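Local coordinates for importin-95 (Chaetomium thermophilum, PDB 4XRI), which probably acts as a nuclear import receptor of the importin-beta family, carrying protein cargo into the nucleus and binding a small GTPase, at residues R203-E215 and G248-Y260. The protein carries 2 engineered substitutions. Residues are numbered along the deposited sequence; the frame is centred on the assembly and turned at random.
Sequences RFAAITALGDSLE and GAFGCLNRIMALY. With SO4 (sulfate ion), chain D.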
# COMPACT_ATOMS: atom_id res chain seq x y z
N ARG A 203 18.48 1.61 -32.62
CA ARG A 203 19.14 1.12 -31.41
C ARG A 203 18.30 1.38 -30.16
O ARG A 203 18.18 0.51 -29.30
CB ARG A 203 20.52 1.75 -31.24
CG ARG A 203 21.61 1.12 -32.11
CD ARG A 203 22.99 1.64 -31.73
NE ARG A 203 23.46 1.11 -30.46
CZ ARG A 203 24.55 1.53 -29.82
NH1 ARG A 203 25.28 2.51 -30.34
NH2 ARG A 203 24.90 0.98 -28.67
N PHE A 204 17.72 2.57 -30.07
CA PHE A 204 16.89 2.91 -28.91
C PHE A 204 15.63 2.05 -28.86
O PHE A 204 15.24 1.57 -27.80
CB PHE A 204 16.49 4.38 -28.93
CG PHE A 204 15.55 4.75 -27.82
CD1 PHE A 204 15.97 4.72 -26.50
CD2 PHE A 204 14.24 5.11 -28.09
CE1 PHE A 204 15.11 5.05 -25.47
CE2 PHE A 204 13.37 5.44 -27.06
CZ PHE A 204 13.81 5.41 -25.75
N ALA A 205 15.01 1.86 -30.02
CA ALA A 205 13.82 1.04 -30.13
C ALA A 205 14.14 -0.41 -29.75
O ALA A 205 13.34 -1.09 -29.11
CB ALA A 205 13.24 1.11 -31.53
N ALA A 206 15.31 -0.87 -30.17
CA ALA A 206 15.73 -2.24 -29.93
C ALA A 206 16.05 -2.51 -28.47
O ALA A 206 15.65 -3.54 -27.92
CB ALA A 206 16.93 -2.57 -30.80
N ILE A 207 16.77 -1.59 -27.83
CA ILE A 207 17.14 -1.78 -26.44
C ILE A 207 15.91 -1.67 -25.54
O ILE A 207 15.81 -2.34 -24.52
CB ILE A 207 18.23 -0.76 -25.99
CG1 ILE A 207 18.85 -1.18 -24.66
CG2 ILE A 207 17.68 0.66 -25.92
CD1 ILE A 207 19.71 -2.41 -24.75
N THR A 208 14.95 -0.84 -25.96
CA THR A 208 13.70 -0.69 -25.24
C THR A 208 12.88 -1.98 -25.35
O THR A 208 12.29 -2.44 -24.38
CB THR A 208 12.87 0.48 -25.78
OG1 THR A 208 13.66 1.68 -25.75
CG2 THR A 208 11.61 0.68 -24.94
N ALA A 209 12.86 -2.54 -26.56
CA ALA A 209 12.14 -3.77 -26.82
C ALA A 209 12.74 -4.93 -26.04
O ALA A 209 12.02 -5.80 -25.55
CB ALA A 209 12.13 -4.07 -28.31
N LEU A 210 14.06 -4.94 -25.93
CA LEU A 210 14.76 -5.95 -25.15
C LEU A 210 14.33 -5.87 -23.68
O LEU A 210 14.07 -6.89 -23.05
CB LEU A 210 16.28 -5.80 -25.27
CG LEU A 210 17.12 -6.71 -24.38
CD1 LEU A 210 16.78 -8.17 -24.62
CD2 LEU A 210 18.61 -6.46 -24.62
N GLY A 211 14.26 -4.65 -23.16
CA GLY A 211 13.81 -4.42 -21.81
C GLY A 211 12.40 -4.96 -21.59
O GLY A 211 12.13 -5.62 -20.60
N ASP A 212 11.52 -4.67 -22.54
CA ASP A 212 10.14 -5.13 -22.48
C ASP A 212 10.03 -6.65 -22.63
O ASP A 212 9.06 -7.25 -22.17
CB ASP A 212 9.29 -4.44 -23.55
CG ASP A 212 9.08 -2.96 -23.28
OD1 ASP A 212 9.21 -2.55 -22.11
OD2 ASP A 212 8.77 -2.22 -24.23
N SER A 213 11.02 -7.26 -23.26
CA SER A 213 10.93 -8.67 -23.60
C SER A 213 11.73 -9.56 -22.65
O SER A 213 11.88 -10.76 -22.89
CB SER A 213 11.42 -8.90 -25.03
OG SER A 213 10.74 -8.06 -25.94
N LEU A 214 12.23 -8.97 -21.56
CA LEU A 214 13.16 -9.65 -20.66
C LEU A 214 12.63 -10.97 -20.10
O LEU A 214 13.32 -11.99 -20.15
CB LEU A 214 13.54 -8.73 -19.51
CG LEU A 214 14.70 -7.79 -19.83
CD1 LEU A 214 14.99 -6.87 -18.66
CD2 LEU A 214 15.93 -8.59 -20.21
N GLU A 215 11.41 -10.94 -19.57
CA GLU A 215 10.79 -12.13 -19.01
C GLU A 215 10.71 -13.25 -20.06
O GLU A 215 10.92 -14.42 -19.74
CB GLU A 215 9.40 -11.82 -18.46
CG GLU A 215 9.40 -10.84 -17.30
CD GLU A 215 8.08 -10.81 -16.56
OE1 GLU A 215 7.09 -11.40 -17.06
OE2 GLU A 215 8.02 -10.20 -15.47
N GLY A 248 17.64 3.87 -22.26
CA GLY A 248 17.02 2.59 -22.55
C GLY A 248 17.84 1.45 -21.98
O GLY A 248 17.30 0.49 -21.43
N ALA A 249 19.16 1.57 -22.09
CA ALA A 249 20.08 0.55 -21.59
C ALA A 249 19.99 0.39 -20.07
O ALA A 249 19.91 -0.73 -19.56
CB ALA A 249 21.49 0.88 -22.00
N PHE A 250 20.01 1.51 -19.36
CA PHE A 250 19.98 1.49 -17.90
C PHE A 250 18.64 1.02 -17.36
O PHE A 250 18.57 0.35 -16.34
CB PHE A 250 20.31 2.86 -17.33
CG PHE A 250 21.78 3.11 -17.18
CD1 PHE A 250 22.49 2.48 -16.17
CD2 PHE A 250 22.46 3.96 -18.04
CE1 PHE A 250 23.84 2.69 -16.02
CE2 PHE A 250 23.81 4.18 -17.89
CZ PHE A 250 24.51 3.54 -16.88
N GLY A 251 17.57 1.38 -18.07
CA GLY A 251 16.24 0.91 -17.72
C GLY A 251 16.17 -0.60 -17.89
O GLY A 251 15.58 -1.30 -17.06
N CYS A 252 16.78 -1.09 -18.96
CA CYS A 252 16.88 -2.52 -19.22
C CYS A 252 17.67 -3.20 -18.10
O CYS A 252 17.29 -4.27 -17.61
CB CYS A 252 17.55 -2.77 -20.57
SG CYS A 252 17.41 -4.43 -21.22
N LEU A 253 18.77 -2.57 -17.71
CA LEU A 253 19.66 -3.10 -16.69
C LEU A 253 18.96 -3.19 -15.33
O LEU A 253 19.14 -4.16 -14.59
CB LEU A 253 20.92 -2.24 -16.59
CG LEU A 253 22.15 -2.85 -15.93
CD1 LEU A 253 22.43 -4.23 -16.50
CD2 LEU A 253 23.35 -1.93 -16.13
N ASN A 254 18.16 -2.18 -15.02
CA ASN A 254 17.41 -2.13 -13.77
C ASN A 254 16.39 -3.26 -13.67
O ASN A 254 16.19 -3.84 -12.60
CB ASN A 254 16.70 -0.79 -13.61
CG ASN A 254 17.67 0.36 -13.45
OD1 ASN A 254 18.86 0.16 -13.22
ND2 ASN A 254 17.16 1.59 -13.57
N ARG A 255 15.76 -3.57 -14.79
CA ARG A 255 14.79 -4.66 -14.84
C ARG A 255 15.50 -6.01 -14.73
O ARG A 255 14.98 -6.94 -14.11
CB ARG A 255 13.96 -4.59 -16.13
CG ARG A 255 12.89 -3.52 -16.07
CD ARG A 255 12.17 -3.33 -17.40
NE ARG A 255 11.32 -2.15 -17.34
CZ ARG A 255 10.45 -1.80 -18.28
NH1 ARG A 255 10.30 -2.54 -19.37
NH2 ARG A 255 9.72 -0.70 -18.13
N ILE A 256 16.68 -6.10 -15.33
CA ILE A 256 17.49 -7.31 -15.25
C ILE A 256 17.87 -7.61 -13.80
O ILE A 256 17.73 -8.74 -13.32
CB ILE A 256 18.76 -7.20 -16.11
CG1 ILE A 256 18.42 -7.33 -17.59
CG2 ILE A 256 19.78 -8.27 -15.71
CD1 ILE A 256 19.56 -6.99 -18.52
N MET A 257 18.34 -6.58 -13.10
CA MET A 257 18.71 -6.71 -11.70
C MET A 257 17.52 -7.11 -10.84
O MET A 257 17.63 -7.96 -9.95
CB MET A 257 19.31 -5.40 -11.18
CG MET A 257 19.70 -5.43 -9.70
SD MET A 257 20.96 -6.67 -9.33
CE MET A 257 22.30 -6.10 -10.36
N ALA A 258 16.36 -6.51 -11.11
CA ALA A 258 15.15 -6.77 -10.34
C ALA A 258 14.67 -8.21 -10.53
O ALA A 258 14.15 -8.83 -9.61
CB ALA A 258 14.05 -5.80 -10.74
N LEU A 259 14.87 -8.73 -11.73
CA LEU A 259 14.40 -10.07 -12.07
C LEU A 259 15.45 -11.15 -11.82
O LEU A 259 15.12 -12.27 -11.44
CB LEU A 259 13.97 -10.13 -13.54
CG LEU A 259 12.66 -9.44 -13.94
CD1 LEU A 259 12.66 -9.18 -15.44
CD2 LEU A 259 11.47 -10.29 -13.54
N TYR A 260 16.72 -10.82 -12.05
CA TYR A 260 17.75 -11.85 -12.09
C TYR A 260 18.96 -11.56 -11.21
O TYR A 260 20.09 -11.84 -11.60
CB TYR A 260 18.20 -12.07 -13.53
CG TYR A 260 17.05 -12.31 -14.47
CD1 TYR A 260 16.23 -13.41 -14.32
CD2 TYR A 260 16.78 -11.43 -15.51
CE1 TYR A 260 15.17 -13.64 -15.16
CE2 TYR A 260 15.72 -11.65 -16.37
CZ TYR A 260 14.91 -12.76 -16.19
OH TYR A 260 13.86 -12.98 -17.04
S SO4 D . 28.41 4.00 -29.77
O1 SO4 D . 27.23 4.56 -30.41
O2 SO4 D . 28.04 2.85 -28.96
O3 SO4 D . 29.37 3.59 -30.79
O4 SO4 D . 29.02 5.02 -28.93
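Cys-252 and Leu-214 are two knobs that interlock across this contact between nearly parallel helices in the HEAT-repeat superhelix of importin beta. The axes of segments 203-212 and 248-260 approach to 8.6 Å and differ in direction by 11°. Cys-252 fills a hole formed by Ile-207, Leu-210, Gly-211 and Leu-214. With SG anti to the backbone N, beside the carbonyl carbon, the sulfur lies 3.6 Å from Gly-211 CA. Gly-211 CA comes within 4.4 Å of Cys-252 CA. Leu-214, just after the helix break at Ser-213, is the reciprocal knob into a hole among Cys-252, Arg-255, Ile-256 and Leu-259. Its CD1 lies 3.6 Å from Ile-256 CG1, and the two side chains cross at about a right angle. At the other end, Ile-207 fits over Gly-248 and Ala-249. Its CG2 rests on Gly-248, where a CB would clash, and its CG1 reaches Ala-249 CA at 3.7 Å.

A salt bridge borders this apolar seam. The extended chain of Arg-255 passes Leu-214 with its CB and carries NH1 to Asp-212 OD1, 2.9 Å away. The carboxylate oxygen lies in the guanidinium plane, but the two flat groups are turned 31° apart and the N-H...O angle is 141°. An alanine in place of Asp-212 would probably leave the Arg-255 guanidinium without this charge partner and freer to swing away. Farther along, Leu-259 packs across Glu-215, whose carboxylate pairs with Arg-175. Helix 224-238 joins the packing through Val-234 against Leu-210 and Ala-237 against Ala-249. Arg-203 stands apart from the seam and binds a sulfate ion, probably from the crystallisation liquor: its NH1 donates to sulfate O2 at 3.1 Å.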